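Long-range contact in pirin-like protein YhaK (Escherichia coli, PDB 2VEC), which is a monomeric, redox-sensitive cytosolic bicupin of the pirin family that lacks quercetin 2,3-dioxygenase activity: residues L63-F77 / H127-W141. Numbering follows the deposited sequence.
Sequences LRVLNQEVLAPGAAF and HNLSKDKPLTRMQLW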
ATOM      1  N   LEU A  63       5.423  -5.161  -7.493  1.00 21.18           N
ATOM      2  CA  LEU A  63       4.680  -3.913  -7.234  1.00 20.86           C
ATOM      3  C   LEU A  63       4.648  -3.089  -8.520  1.00 20.90           C
ATOM      4  O   LEU A  63       5.714  -2.679  -8.992  1.00 22.60           O
ATOM      5  CB  LEU A  63       5.381  -3.136  -6.140  1.00 20.51           C
ATOM      6  CG  LEU A  63       4.777  -1.773  -5.812  1.00 21.77           C
ATOM      7  CD1 LEU A  63       3.364  -1.934  -5.203  1.00 22.66           C
ATOM      8  CD2 LEU A  63       5.701  -0.960  -4.896  1.00 24.18           C
ATOM      9  N   ARG A  64       3.468  -2.906  -9.115  1.00 19.41           N
ATOM     10  CA  ARG A  64       3.365  -2.220 -10.432  1.00 20.08           C
ATOM     11  C   ARG A  64       2.965  -0.742 -10.368  1.00 20.87           C
ATOM     12  O   ARG A  64       3.347   0.066 -11.209  1.00 22.11           O
ATOM     13  CB  ARG A  64       2.421  -2.996 -11.355  1.00 19.93           C
ATOM     14  CG  ARG A  64       2.850  -4.473 -11.560  1.00 20.32           C
ATOM     15  CD  ARG A  64       4.337  -4.583 -12.080  1.00 21.96           C
ATOM     16  NE  ARG A  64       4.592  -3.804 -13.299  1.00 23.08           N
ATOM     17  CZ  ARG A  64       4.274  -4.211 -14.527  1.00 27.96           C
ATOM     18  NH1 ARG A  64       3.675  -5.400 -14.702  1.00 25.67           N
ATOM     19  NH2 ARG A  64       4.590  -3.464 -15.577  1.00 26.56           N
ATOM     20  N   VAL A  65       2.192  -0.376  -9.357  1.00 20.57           N
ATOM     21  CA  VAL A  65       1.799   1.023  -9.216  1.00 21.32           C
ATOM     22  C   VAL A  65       1.718   1.269  -7.722  1.00 21.40           C
ATOM     23  O   VAL A  65       1.298   0.374  -6.983  1.00 22.49           O
ATOM     24  CB  VAL A  65       0.399   1.241  -9.806  1.00 21.76           C
ATOM     25  CG1 VAL A  65      -0.230   2.611  -9.289  1.00 23.83           C
ATOM     26  CG2 VAL A  65       0.469   1.183 -11.343  1.00 23.21           C
ATOM     27  N   LEU A  66       2.138   2.452  -7.276  1.00 22.13           N
ATOM     28  CA  LEU A  66       1.741   2.934  -5.952  1.00 22.99           C
ATOM     29  C   LEU A  66       1.279   4.365  -6.143  1.00 24.04           C
ATOM     30  O   LEU A  66       1.997   5.232  -6.711  1.00 24.29           O
ATOM     31  CB  LEU A  66       2.878   2.828  -4.911  1.00 22.99           C
ATOM     32  CG  LEU A  66       2.384   3.306  -3.508  1.00 27.58           C
ATOM     33  CD1 LEU A  66       2.981   2.525  -2.406  1.00 29.30           C
ATOM     34  CD2 LEU A  66       2.581   4.832  -3.317  1.00 27.88           C
ATOM     35  N   ASN A  67       0.049   4.626  -5.751  1.00 24.51           N
ATOM     36  CA  ASN A  67      -0.458   5.973  -5.961  1.00 28.23           C
ATOM     37  C   ASN A  67      -1.181   6.523  -4.768  1.00 28.74           C
ATOM     38  O   ASN A  67      -1.557   5.768  -3.864  1.00 28.36           O
ATOM     39  CB  ASN A  67      -1.259   6.084  -7.267  1.00 31.28           C
ATOM     40  CG  ASN A  67      -2.639   5.502  -7.190  1.00 35.30           C
ATOM     41  OD1 ASN A  67      -3.499   5.971  -6.447  1.00 37.65           O
ATOM     42  ND2 ASN A  67      -2.894   4.512  -8.048  1.00 39.34           N
ATOM     43  N   GLN A  68      -1.306   7.834  -4.728  1.00 28.52           N
ATOM     44  CA  GLN A  68      -2.173   8.466  -3.759  1.00 30.44           C
ATOM     45  C   GLN A  68      -3.023   9.445  -4.524  1.00 31.69           C
ATOM     46  O   GLN A  68      -2.511  10.224  -5.328  1.00 32.57           O
ATOM     47  CB  GLN A  68      -1.402   9.183  -2.657  1.00 29.53           C
ATOM     48  CG  GLN A  68      -2.356  10.026  -1.767  1.00 31.19           C
ATOM     49  CD  GLN A  68      -1.723  10.463  -0.467  1.00 34.65           C
ATOM     50  OE1 GLN A  68      -1.128   9.634   0.252  1.00 32.94           O
ATOM     51  NE2 GLN A  68      -1.849  11.761  -0.140  1.00 31.38           N
ATOM     52  N   GLU A  69      -4.332   9.366  -4.326  1.00 34.01           N
ATOM     53  CA  GLU A  69      -5.263  10.196  -5.077  1.00 37.11           C
ATOM     54  C   GLU A  69      -6.234  10.852  -4.129  1.00 38.41           C
ATOM     55  O   GLU A  69      -6.486  10.338  -3.031  1.00 36.23           O
ATOM     56  CB  GLU A  69      -6.000   9.359  -6.123  1.00 39.05           C
ATOM     57  CG  GLU A  69      -5.078   8.924  -7.304  1.00 41.43           C
ATOM     58  CD  GLU A  69      -4.624  10.124  -8.149  1.00 52.32           C
ATOM     59  OE1 GLU A  69      -5.512  10.914  -8.602  1.00 58.45           O
ATOM     60  OE2 GLU A  69      -3.392  10.293  -8.342  1.00 53.48           O
ATOM     61  N   VAL A  70      -6.739  12.010  -4.545  1.00 40.75           N
ATOM     62  CA  VAL A  70      -7.734  12.755  -3.788  1.00 43.07           C
ATOM     63  C   VAL A  70      -8.935  12.944  -4.709  1.00 46.37           C
ATOM     64  O   VAL A  70      -8.779  13.486  -5.796  1.00 48.78           O
ATOM     65  CB  VAL A  70      -7.164  14.130  -3.322  1.00 44.27           C
ATOM     66  CG1 VAL A  70      -8.229  14.991  -2.629  1.00 45.21           C
ATOM     67  CG2 VAL A  70      -5.941  13.945  -2.398  1.00 42.39           C
ATOM     68  N   LEU A  71     -10.115  12.491  -4.274  1.00 48.17           N
ATOM     69  CA  LEU A  71     -11.393  12.752  -4.961  1.00 52.50           C
ATOM     70  C   LEU A  71     -12.194  13.833  -4.234  1.00 55.36           C
ATOM     71  O   LEU A  71     -12.390  13.738  -3.017  1.00 54.03           O
ATOM     72  CB  LEU A  71     -12.238  11.469  -5.007  1.00 52.52           C
ATOM     73  CG  LEU A  71     -12.094  10.438  -6.132  1.00 53.53           C
ATOM     74  CD1 LEU A  71     -13.002   9.246  -5.827  1.00 54.97           C
ATOM     75  CD2 LEU A  71     -12.471  11.015  -7.495  1.00 57.86           C
ATOM     76  N   ALA A  72     -12.669  14.840  -4.981  1.00 59.06           N
ATOM     77  CA  ALA A  72     -13.466  15.949  -4.429  1.00 62.60           C
ATOM     78  C   ALA A  72     -14.859  15.486  -3.942  1.00 64.51           C
ATOM     79  O   ALA A  72     -15.360  14.446  -4.407  1.00 64.48           O
ATOM     80  CB  ALA A  72     -13.607  17.055  -5.483  1.00 65.49           C
ATOM     81  N   PRO A  73     -15.473  16.232  -2.988  1.00 66.88           N
ATOM     82  CA  PRO A  73     -16.889  15.993  -2.609  1.00 69.73           C
ATOM     83  C   PRO A  73     -17.783  15.660  -3.822  1.00 72.30           C
ATOM     84  O   PRO A  73     -17.673  16.326  -4.866  1.00 73.89           O
ATOM     85  CB  PRO A  73     -17.326  17.344  -2.010  1.00 72.71           C
ATOM     86  CG  PRO A  73     -16.067  17.996  -1.513  1.00 70.77           C
ATOM     87  CD  PRO A  73     -14.844  17.318  -2.185  1.00 67.21           C
ATOM     88  N   GLY A  74     -18.610  14.606  -3.707  1.00 73.23           N
ATOM     89  CA  GLY A  74     -19.429  14.167  -4.864  1.00 76.21           C
ATOM     90  C   GLY A  74     -18.716  13.387  -5.998  1.00 75.22           C
ATOM     91  O   GLY A  74     -19.389  12.741  -6.807  1.00 76.70           O
ATOM     92  N   ALA A  75     -17.374  13.438  -6.068  1.00 72.78           N
ATOM     93  CA  ALA A  75     -16.627  12.941  -7.243  1.00 72.07           C
ATOM     94  C   ALA A  75     -16.526  11.417  -7.338  1.00 70.55           C
ATOM     95  O   ALA A  75     -16.792  10.703  -6.366  1.00 69.02           O
ATOM     96  CB  ALA A  75     -15.235  13.571  -7.304  1.00 70.20           C
ATOM     97  N   ALA A  76     -16.122  10.927  -8.513  1.00 71.37           N
ATOM     98  CA  ALA A  76     -16.135   9.493  -8.805  1.00 71.12           C
ATOM     99  C   ALA A  76     -15.447   9.148 -10.123  1.00 71.49           C
ATOM    100  O   ALA A  76     -15.936   9.515 -11.195  1.00 74.97           O
ATOM    101  CB  ALA A  76     -17.586   8.968  -8.819  1.00 73.45           C
ATOM    102  N   PHE A  77     -14.339   8.417 -10.040  1.00 69.07           N
ATOM    103  CA  PHE A  77     -13.638   7.919 -11.226  1.00 69.00           C
ATOM    104  C   PHE A  77     -14.540   7.060 -12.108  1.00 71.11           C
ATOM    105  O   PHE A  77     -15.445   6.368 -11.614  1.00 71.73           O
ATOM    106  CB  PHE A  77     -12.416   7.102 -10.819  1.00 65.93           C
ATOM    107  CG  PHE A  77     -11.386   7.879 -10.045  1.00 64.58           C
ATOM    108  CD1 PHE A  77     -10.876   9.085 -10.539  1.00 66.33           C
ATOM    109  CD2 PHE A  77     -10.905   7.387  -8.836  1.00 60.94           C
ATOM    110  CE1 PHE A  77      -9.906   9.795  -9.824  1.00 65.38           C
ATOM    111  CE2 PHE A  77      -9.934   8.092  -8.107  1.00 60.46           C
ATOM    112  CZ  PHE A  77      -9.429   9.293  -8.603  1.00 61.97           C
ATOM    113  N   HIS A 127     -16.236   5.528  -5.969  1.00 56.86           N
ATOM    114  CA  HIS A 127     -16.999   6.775  -5.759  1.00 60.97           C
ATOM    115  C   HIS A 127     -16.783   7.321  -4.366  1.00 59.78           C
ATOM    116  O   HIS A 127     -16.832   6.568  -3.390  1.00 59.47           O
ATOM    117  CB  HIS A 127     -18.520   6.578  -5.888  1.00 64.99           C
ATOM    118  CG  HIS A 127     -18.981   5.966  -7.176  1.00 70.68           C
ATOM    119  ND1 HIS A 127     -18.147   5.726  -8.251  1.00 74.29           N
ATOM    120  CD2 HIS A 127     -20.218   5.562  -7.565  1.00 77.26           C
ATOM    121  CE1 HIS A 127     -18.847   5.191  -9.239  1.00 76.93           C
ATOM    122  NE2 HIS A 127     -20.105   5.078  -8.848  1.00 79.61           N
ATOM    123  N   ASN A 128     -16.608   8.635  -4.259  1.00 60.36           N
ATOM    124  CA  ASN A 128     -16.579   9.278  -2.956  1.00 59.83           C
ATOM    125  C   ASN A 128     -18.011   9.335  -2.386  1.00 63.02           C
ATOM    126  O   ASN A 128     -18.905   9.888  -3.017  1.00 65.04           O
ATOM    127  CB  ASN A 128     -15.959  10.678  -3.079  1.00 60.08           C
ATOM    128  CG  ASN A 128     -15.826  11.395  -1.744  1.00 60.63           C
ATOM    129  OD1 ASN A 128     -16.335  10.920  -0.709  1.00 60.46           O
ATOM    130  ND2 ASN A 128     -15.147  12.572  -1.764  1.00 63.26           N
ATOM    131  N   LEU A 129     -18.216   8.751  -1.201  1.00 62.72           N
ATOM    132  CA  LEU A 129     -19.551   8.696  -0.600  1.00 66.53           C
ATOM    133  C   LEU A 129     -20.052  10.026  -0.026  1.00 69.97           C
ATOM    134  O   LEU A 129     -21.260  10.169   0.226  1.00 72.65           O
ATOM    135  CB  LEU A 129     -19.619   7.598   0.469  1.00 65.24           C
ATOM    136  CG  LEU A 129     -19.825   6.166  -0.040  1.00 64.57           C
ATOM    137  CD1 LEU A 129     -19.425   5.145   1.018  1.00 62.08           C
ATOM    138  CD2 LEU A 129     -21.291   5.984  -0.452  1.00 67.17           C
ATOM    139  N   SER A 130     -19.150  10.997   0.190  1.00 70.09           N
ATOM    140  CA  SER A 130     -19.571  12.296   0.750  1.00 73.48           C
ATOM    141  C   SER A 130     -19.877  13.365  -0.314  1.00 76.58           C
ATOM    142  O   SER A 130     -19.120  13.502  -1.291  1.00 76.92           O
ATOM    143  CB  SER A 130     -18.522  12.852   1.722  1.00 72.52           C
ATOM    144  OG  SER A 130     -19.021  14.086   2.291  1.00 73.33           O
ATOM    145  N   LYS A 131     -20.983  14.100  -0.133  1.00 81.99           N
ATOM    146  CA  LYS A 131     -21.338  15.205  -1.047  1.00 85.23           C
ATOM    147  C   LYS A 131     -20.729  16.499  -0.560  1.00 85.91           C
ATOM    148  O   LYS A 131     -20.660  17.521  -1.270  1.00 87.46           O
ATOM    149  CB  LYS A 131     -22.866  15.229  -1.294  1.00 89.81           C
ATOM    150  CG  LYS A 131     -23.454  13.800  -1.473  1.00 89.01           C
ATOM    151  CD  LYS A 131     -24.890  13.806  -2.194  1.00 93.90           C
ATOM    152  CE  LYS A 131     -25.428  12.187  -1.756  1.00 92.91           C
ATOM    153  NZ  LYS A 131     -26.942  12.330  -2.455  1.00 97.97           N
ATOM    154  N   ASP A 132     -20.328  16.491   0.725  1.00 84.78           N
ATOM    155  CA  ASP A 132     -19.720  17.614   1.430  1.00 84.64           C
ATOM    156  C   ASP A 132     -18.130  17.602   1.498  1.00 80.07           C
ATOM    157  O   ASP A 132     -17.497  18.659   1.399  1.00 81.05           O
ATOM    158  CB  ASP A 132     -20.313  17.700   2.877  1.00 86.33           C
ATOM    159  CG  ASP A 132     -21.780  17.907   2.853  1.00 92.92           C
ATOM    160  OD1 ASP A 132     -22.517  17.120   2.213  1.00 97.07           O
ATOM    161  OD2 ASP A 132     -22.240  18.907   3.527  1.00 95.94           O
ATOM    162  N   LYS A 133     -17.523  16.437   1.732  1.00 74.18           N
ATOM    163  CA  LYS A 133     -16.113  16.318   2.157  1.00 70.01           C
ATOM    164  C   LYS A 133     -15.377  15.439   1.173  1.00 64.33           C
ATOM    165  O   LYS A 133     -15.955  14.488   0.606  1.00 64.60           O
ATOM    166  CB  LYS A 133     -16.039  15.692   3.579  1.00 69.20           C
ATOM    167  CG  LYS A 133     -16.867  16.345   4.702  1.00 74.69           C
ATOM    168  CD  LYS A 133     -16.189  16.266   6.106  1.00 76.69           C
ATOM    169  CE  LYS A 133     -17.072  16.702   7.270  1.00 77.32           C
ATOM    170  NZ  LYS A 133     -17.420  18.183   7.200  1.00 84.20           N
ATOM    171  N   PRO A 134     -14.063  15.698   0.916  1.00 61.20           N
ATOM    172  CA  PRO A 134     -13.273  14.903  -0.033  1.00 56.80           C
ATOM    173  C   PRO A 134     -12.817  13.578   0.505  1.00 53.09           C
ATOM    174  O   PRO A 134     -13.039  13.240   1.669  1.00 52.29           O
ATOM    175  CB  PRO A 134     -12.032  15.769  -0.298  1.00 56.60           C
ATOM    176  CG  PRO A 134     -11.869  16.427   1.104  1.00 57.56           C
ATOM    177  CD  PRO A 134     -13.242  16.797   1.509  1.00 61.07           C
ATOM    178  N   LEU A 135     -12.152  12.822  -0.389  1.00 49.17           N
ATOM    179  CA  LEU A 135     -11.560  11.470  -0.098  1.00 45.38           C
ATOM    180  C   LEU A 135     -10.077  11.327  -0.512  1.00 42.33           C
ATOM    181  O   LEU A 135      -9.700  11.733  -1.611  1.00 43.07           O
ATOM    182  CB  LEU A 135     -12.350  10.368  -0.820  1.00 45.57           C
ATOM    183  CG  LEU A 135     -11.760   8.960  -1.045  1.00 43.80           C
ATOM    184  CD1 LEU A 135     -11.848   8.040   0.182  1.00 41.54           C
ATOM    185  CD2 LEU A 135     -12.464   8.284  -2.214  1.00 46.02           C
ATOM    186  N   THR A 136      -9.242  10.721   0.350  1.00 39.16           N
ATOM    187  CA  THR A 136      -7.828  10.491   0.050  1.00 35.39           C
ATOM    188  C   THR A 136      -7.493   9.013   0.262  1.00 33.41           C
ATOM    189  O   THR A 136      -7.838   8.432   1.282  1.00 31.88           O
ATOM    190  CB  THR A 136      -6.879  11.298   0.957  1.00 35.90           C
ATOM    191  OG1 THR A 136      -7.217  12.687   0.923  1.00 36.33           O
ATOM    192  CG2 THR A 136      -5.380  11.116   0.495  1.00 34.35           C
ATOM    193  N   ARG A 137      -6.843   8.396  -0.701  1.00 31.36           N
ATOM    194  CA  ARG A 137      -6.542   6.996  -0.526  1.00 31.08           C
ATOM    195  C   ARG A 137      -5.281   6.621  -1.271  1.00 30.00           C
ATOM    196  O   ARG A 137      -4.986   7.202  -2.312  1.00 31.17           O
ATOM    197  CB  ARG A 137      -7.707   6.112  -0.936  1.00 33.41           C
ATOM    198  CG  ARG A 137      -8.127   6.199  -2.375  1.00 35.89           C
ATOM    199  CD  ARG A 137      -7.586   5.021  -3.133  1.00 38.20           C
ATOM    200  NE  ARG A 137      -7.930   5.198  -4.549  1.00 40.80           N
ATOM    201  CZ  ARG A 137      -7.091   5.652  -5.468  1.00 38.57           C
ATOM    202  NH1 ARG A 137      -5.845   5.959  -5.132  1.00 33.98           N
ATOM    203  NH2 ARG A 137      -7.500   5.769  -6.723  1.00 40.27           N
ATOM    204  N   MET A 138      -4.548   5.670  -0.715  1.00 27.52           N
ATOM    205  CA  MET A 138      -3.319   5.188  -1.339  1.00 25.37           C
ATOM    206  C   MET A 138      -3.698   3.851  -1.959  1.00 26.04           C
ATOM    207  O   MET A 138      -4.589   3.159  -1.456  1.00 26.65           O
ATOM    208  CB  MET A 138      -2.241   5.041  -0.292  1.00 25.86           C
ATOM    209  CG  MET A 138      -0.976   4.340  -0.795  1.00 23.25           C
ATOM    210  SD  MET A 138       0.423   4.636   0.302  1.00 27.20           S
ATOM    211  CE  MET A 138       0.765   6.390   0.029  1.00 27.01           C
ATOM    212  N   GLN A 139      -3.095   3.541  -3.094  1.00 24.92           N
ATOM    213  CA  GLN A 139      -3.503   2.357  -3.872  1.00 25.25           C
ATOM    214  C   GLN A 139      -2.253   1.714  -4.360  1.00 24.70           C
ATOM    215  O   GLN A 139      -1.347   2.423  -4.837  1.00 24.96           O
ATOM    216  CB  GLN A 139      -4.409   2.795  -5.036  1.00 25.78           C
ATOM    217  CG  GLN A 139      -4.796   1.646  -5.963  1.00 27.19           C
ATOM    218  CD  GLN A 139      -5.744   2.071  -7.039  1.00 30.97           C
ATOM    219  OE1 GLN A 139      -5.323   2.373  -8.148  1.00 32.40           O
ATOM    220  NE2 GLN A 139      -7.033   2.116  -6.725  1.00 29.47           N
ATOM    221  N   LEU A 140      -2.167   0.386  -4.203  1.00 24.72           N
ATOM    222  CA  LEU A 140      -1.070  -0.418  -4.712  1.00 24.12           C
ATOM    223  C   LEU A 140      -1.642  -1.352  -5.785  1.00 23.28           C
ATOM    224  O   LEU A 140      -2.773  -1.833  -5.616  1.00 23.95           O
ATOM    225  CB  LEU A 140      -0.526  -1.303  -3.560  1.00 24.40           C
ATOM    226  CG  LEU A 140       0.422  -0.751  -2.484  1.00 29.32           C
ATOM    227  CD1 LEU A 140      -0.082   0.505  -1.788  1.00 34.45           C
ATOM    228  CD2 LEU A 140       0.680  -1.859  -1.444  1.00 25.90           C
ATOM    229  N   TRP A 141      -0.913  -1.600  -6.881  1.00 22.69           N
ATOM    230  CA  TRP A 141      -1.266  -2.686  -7.811  1.00 22.62           C
ATOM    231  C   TRP A 141      -0.154  -3.739  -7.745  1.00 23.55           C
ATOM    232  O   TRP A 141       1.031  -3.370  -7.870  1.00 23.00           O
ATOM    233  CB  TRP A 141      -1.322  -2.216  -9.279  1.00 23.69           C
ATOM    234  CG  TRP A 141      -2.312  -1.134  -9.649  1.00 24.45           C
ATOM    235  CD1 TRP A 141      -3.062  -0.322  -8.806  1.00 25.76           C
ATOM    236  CD2 TRP A 141      -2.591  -0.701 -10.965  1.00 25.57           C
ATOM    237  NE1 TRP A 141      -3.798   0.569  -9.550  1.00 26.87           N
ATOM    238  CE2 TRP A 141      -3.536   0.348 -10.882  1.00 27.33           C
ATOM    239  CE3 TRP A 141      -2.143  -1.112 -12.238  1.00 28.87           C
ATOM    240  CZ2 TRP A 141      -4.018   1.002 -12.017  1.00 31.29           C
ATOM    241  CZ3 TRP A 141      -2.648  -0.451 -13.371  1.00 31.06           C
ATOM    242  CH2 TRP A 141      -3.568   0.570 -13.253  1.00 30.94           C
TER
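Asn67 uses both ends of its side-chain amide across the strand pair, bridging Arg137 and Gln139 of the facing strand. Its OD1 accepts from Arg137 NH1 at 2.7 Å in the carbonyl plane, and its ND2 donates to Gln139 OE1 at 3.2 Å. Gln139 OE1 also accepts from Trp141 NE1 at 2.7 Å, the two donors arriving from opposite faces of the Gln139 amide. With CG of Asn67 between backbone N and carbonyl carbon (chi1 76°), the amide leans over the neighbouring strand; these bonds fix its flip. Arg137 NE makes a salt bridge to Glu126. Val65 makes a CH-pi contact with the Trp141 indole, CB 3.8 Å from the centroid of the five-membered ring and CG2 over the same face. On the other side of the sheet Leu66 CD1 meets Leu140 CD1 at 3.7 Å, and Leu140 continues onto Leu250 and Ile252 of the second cupin domain. Antiparallel backbone pairing runs from a classic bulge, where Arg64 and Val65 both face Trp141, to Leu71 and Leu135. Beyond it, Gly74 N hydrogen-bonds to Ser130 O at 2.7 Å from a type II turn, and Asn128 OD1 closes an Asx turn. Paired strands thus pass between sheets, as in a cupin jelly-roll beta-sandwich.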